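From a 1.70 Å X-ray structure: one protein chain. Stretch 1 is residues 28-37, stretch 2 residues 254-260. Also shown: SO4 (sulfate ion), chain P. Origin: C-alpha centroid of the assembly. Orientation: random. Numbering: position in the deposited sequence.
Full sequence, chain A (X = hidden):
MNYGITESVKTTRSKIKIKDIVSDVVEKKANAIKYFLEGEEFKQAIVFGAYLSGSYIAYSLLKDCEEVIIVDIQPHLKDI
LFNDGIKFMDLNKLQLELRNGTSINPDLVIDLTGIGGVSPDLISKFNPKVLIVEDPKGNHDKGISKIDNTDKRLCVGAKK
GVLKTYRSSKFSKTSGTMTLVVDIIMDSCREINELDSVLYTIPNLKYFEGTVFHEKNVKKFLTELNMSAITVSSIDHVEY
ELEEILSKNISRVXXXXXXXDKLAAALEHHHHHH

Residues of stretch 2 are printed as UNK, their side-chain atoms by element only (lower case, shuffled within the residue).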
# COMPACT_ATOMS: atom_id res chain seq x y z
N LYS A 28 -24.76 5.71 -9.30
CA LYS A 28 -23.86 6.07 -10.39
C LYS A 28 -24.08 5.19 -11.62
O LYS A 28 -24.08 5.68 -12.75
CB LYS A 28 -22.41 6.00 -9.93
CG LYS A 28 -21.99 7.19 -9.10
CD LYS A 28 -20.66 6.98 -8.42
CE LYS A 28 -20.22 8.29 -7.75
NZ LYS A 28 -18.90 8.23 -7.11
N LYS A 29 -24.29 3.89 -11.42
CA LYS A 29 -24.56 3.01 -12.55
C LYS A 29 -25.88 3.37 -13.22
O LYS A 29 -25.97 3.43 -14.46
CB LYS A 29 -24.56 1.54 -12.09
CG LYS A 29 -23.21 1.05 -11.59
CD LYS A 29 -23.22 -0.44 -11.29
CE LYS A 29 -21.83 -0.91 -10.89
NZ LYS A 29 -21.76 -2.39 -10.72
N ALA A 30 -26.92 3.63 -12.43
CA ALA A 30 -28.21 4.00 -13.00
C ALA A 30 -28.11 5.30 -13.78
O ALA A 30 -28.70 5.44 -14.86
CB ALA A 30 -29.26 4.11 -11.90
N ASN A 31 -27.38 6.29 -13.24
CA ASN A 31 -27.23 7.55 -13.94
C ASN A 31 -26.40 7.41 -15.21
O ASN A 31 -26.67 8.11 -16.20
CB ASN A 31 -26.62 8.59 -13.00
CG ASN A 31 -27.65 9.15 -12.03
OD1 ASN A 31 -28.85 9.15 -12.32
ND2 ASN A 31 -27.19 9.62 -10.88
N ALA A 32 -25.41 6.52 -15.22
CA ALA A 32 -24.67 6.25 -16.45
C ALA A 32 -25.59 5.71 -17.54
O ALA A 32 -25.50 6.11 -18.71
CB ALA A 32 -23.54 5.24 -16.17
N ILE A 33 -26.48 4.79 -17.18
CA ILE A 33 -27.45 4.26 -18.13
C ILE A 33 -28.39 5.37 -18.60
O ILE A 33 -28.65 5.53 -19.80
CB ILE A 33 -28.22 3.08 -17.51
CG1 ILE A 33 -27.29 1.87 -17.41
CG2 ILE A 33 -29.48 2.75 -18.31
CD1 ILE A 33 -27.77 0.78 -16.47
N LYS A 34 -28.89 6.17 -17.65
CA LYS A 34 -29.78 7.28 -17.99
C LYS A 34 -29.16 8.18 -19.05
O LYS A 34 -29.80 8.53 -20.04
CB LYS A 34 -30.11 8.09 -16.74
CG LYS A 34 -31.05 9.26 -16.98
CD LYS A 34 -31.23 10.08 -15.70
CE LYS A 34 -32.14 11.27 -15.93
NZ LYS A 34 -32.24 12.12 -14.71
N TYR A 35 -27.90 8.57 -18.83
CA TYR A 35 -27.23 9.48 -19.75
C TYR A 35 -27.07 8.84 -21.12
O TYR A 35 -27.24 9.50 -22.15
CB TYR A 35 -25.87 9.87 -19.17
CG TYR A 35 -25.01 10.66 -20.12
CD1 TYR A 35 -25.32 11.98 -20.40
CD2 TYR A 35 -23.90 10.09 -20.73
CE1 TYR A 35 -24.55 12.71 -21.28
CE2 TYR A 35 -23.12 10.82 -21.61
CZ TYR A 35 -23.45 12.13 -21.87
OH TYR A 35 -22.67 12.87 -22.74
N PHE A 36 -26.72 7.55 -21.14
CA PHE A 36 -26.58 6.84 -22.41
C PHE A 36 -27.89 6.81 -23.19
O PHE A 36 -27.90 6.94 -24.42
CB PHE A 36 -26.08 5.43 -22.13
CG PHE A 36 -25.84 4.62 -23.37
CD1 PHE A 36 -24.76 4.90 -24.20
CD2 PHE A 36 -26.67 3.57 -23.69
CE1 PHE A 36 -24.53 4.13 -25.34
CE2 PHE A 36 -26.44 2.80 -24.82
CZ PHE A 36 -25.36 3.09 -25.65
N LEU A 37 -29.02 6.66 -22.48
CA LEU A 37 -30.32 6.51 -23.14
C LEU A 37 -30.87 7.82 -23.69
O LEU A 37 -31.83 7.79 -24.47
CB LEU A 37 -31.32 5.86 -22.19
CG LEU A 37 -31.01 4.40 -21.82
CD1 LEU A 37 -32.04 3.84 -20.87
CD2 LEU A 37 -30.93 3.53 -23.07
N UNK A 254 -16.46 5.82 -10.72
CA UNK A 254 -16.83 6.46 -11.98
C UNK A 254 -17.48 5.40 -12.85
O UNK A 254 -16.84 4.39 -13.17
o UNK A 254 -14.95 8.29 -14.53
o UNK A 254 -17.06 8.42 -13.88
c UNK A 254 -15.58 7.04 -12.64
c UNK A 254 -15.89 7.99 -13.77
N UNK A 255 -18.75 5.60 -13.19
CA UNK A 255 -19.52 4.67 -14.02
C UNK A 255 -19.95 5.36 -15.31
O UNK A 255 -20.36 6.52 -15.30
c UNK A 255 -20.76 4.16 -13.29
o UNK A 255 -21.34 3.08 -14.00
N UNK A 256 -19.84 4.65 -16.43
CA UNK A 256 -20.21 5.24 -17.70
C UNK A 256 -20.50 4.13 -18.70
O UNK A 256 -19.95 3.02 -18.59
c UNK A 256 -17.75 5.57 -18.27
c UNK A 256 -17.27 4.96 -19.42
c UNK A 256 -15.66 5.05 -17.17
c UNK A 256 -19.12 6.18 -18.24
c UNK A 256 -15.20 4.45 -18.33
c UNK A 256 -16.01 4.39 -19.45
c UNK A 256 -16.93 5.61 -17.14
N UNK A 257 -21.37 4.42 -19.66
CA UNK A 257 -21.64 3.50 -20.75
C UNK A 257 -20.83 3.94 -21.96
O UNK A 257 -20.94 5.08 -22.42
c UNK A 257 -23.13 3.42 -21.09
c UNK A 257 -23.96 3.10 -19.86
c UNK A 257 -23.34 2.35 -22.18
N UNK A 258 -19.99 3.04 -22.45
CA UNK A 258 -19.24 3.27 -23.67
C UNK A 258 -20.04 2.70 -24.84
O UNK A 258 -20.37 1.51 -24.85
c UNK A 258 -17.86 2.63 -23.61
c UNK A 258 -17.02 2.92 -24.84
c UNK A 258 -15.71 2.18 -24.84
c UNK A 258 -15.01 2.38 -26.17
n UNK A 258 -13.76 1.58 -26.27
N UNK A 259 -20.34 3.54 -25.82
CA UNK A 259 -21.06 3.04 -26.97
C UNK A 259 -20.18 2.07 -27.74
O UNK A 259 -18.99 2.30 -27.94
c UNK A 259 -22.38 3.70 -29.03
o UNK A 259 -23.44 5.84 -29.01
c UNK A 259 -21.50 4.19 -27.88
c UNK A 259 -23.19 4.80 -29.67
o UNK A 259 -23.60 4.63 -30.84
N UNK A 260 -20.78 0.96 -28.13
CA UNK A 260 -20.13 -0.06 -28.94
C UNK A 260 -20.57 0.21 -30.38
O UNK A 260 -21.73 -0.02 -30.73
c UNK A 260 -19.89 -2.58 -29.20
c UNK A 260 -18.65 -4.68 -30.53
c UNK A 260 -18.00 -4.04 -29.49
c UNK A 260 -20.53 -3.23 -30.24
c UNK A 260 -20.56 -1.45 -28.47
c UNK A 260 -19.92 -4.28 -30.90
c UNK A 260 -18.62 -3.00 -28.83
S SO4 P . -12.77 -1.42 -24.61
O1 SO4 P . -14.07 -0.75 -24.81
O2 SO4 P . -12.37 -2.07 -25.88
O3 SO4 P . -11.76 -0.40 -24.23
O4 SO4 P . -12.89 -2.44 -23.55
O HOH W 1 -22.68 8.09 -13.20
O HOH W 2 -22.90 6.89 -19.42

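Position 254 carries four side-chain atoms: two carbons in succession, the second bearing two oxygens. Its CA-to-CB bond points away from the helix of stretch 1, and no atom of it makes a close contact there. A carboxylate on a one-carbon stem is aspartate, Asp 254. A charged group suits this side of the strand, where it need not be buried against the helix and one carboxylate oxygen is hydrogen-bonded elsewhere in the structure.

At position 255 the side chain is one carbon followed by one oxygen, and its CA-to-CB bond points toward the helix. The side-chain oxygen of position 255 lies 3.5 Å from CA of Lys 29. CB of position 255 approaches O of Lys 28 to 3.7 Å. One carbon and a hydroxyl make serine, Ser 255. So short a side chain lets strand and helix draw close, with the CA atoms of Lys 29 and Ser 255 5.5 Å apart, and its OG finds a hydrogen bond elsewhere in the structure.

Position 256 has seven carbons, one leading into a six-membered ring without a heteroatom. Its CA-to-CB bond points away from the helix, and no side-chain atom comes nearer than 5.0 Å to stretch 1; contact is made by the backbone, CB of Ala 32 resting 3.7 Å from CA of position 256. This is phenylalanine, Phe 256, whose bulky ring need not fit between strand and helix. The methyl group of Ala 32 is small enough for the CA atoms of Ala 32 and Phe 256 to come within 4.7 Å.

Three carbons, branched at the first, occupy position 257. One terminal carbon lies 3.5 Å from CD1 of Phe 36, the other 3.6 Å from O of Ala 32. Branching at CB with two methyls defines valine, Val 257. Its CG1 sits over the face of the Phe 36 ring, 3.6 Å from the centroid and 14° off the normal, a CH-pi contact. CG2 packs against the helix, 4.3 Å from CB of Ala 32 and also 4.3 Å from CG1 of Ile 33. A compact, branched apolar side chain can thus meet ring and helix together.

Position 258 extends four carbons in a row to a nitrogen; its CA-to-CB bond points away from the helix, and it touches none of it. This is lysine, Lys 258. All its chi angles are t, and the extended chain carries NZ to a sulfate ion, donating a hydrogen bond of 2.8 Å to sulfate O1.

Position 259 has three carbons, the third bearing two oxygens. Its CB lies 4.0 Å from CE1 of Phe 36, at the ring edge, and one carboxylate oxygen is 4.2 Å from the same CE1. This is glutamate, Glu 259, its charge suited to an exposed site.

Position 260 again has one carbon and a six-carbon ring. Its end leads away, and it does not touch stretch 1. It is phenylalanine, Phe 260, another ring that need not fit against the helix.

The contact works through alternation: Ser 255 and Val 257 face the helix, between outward-facing neighbours. No direct hydrogen bond joins the stretches. Packing dominates, supplemented by water 2, which donates to O of Ala 32 (2.8 Å) and accepts from N of Val 257 (2.9 Å).

Stretch 2 254-260: DSFVKEF
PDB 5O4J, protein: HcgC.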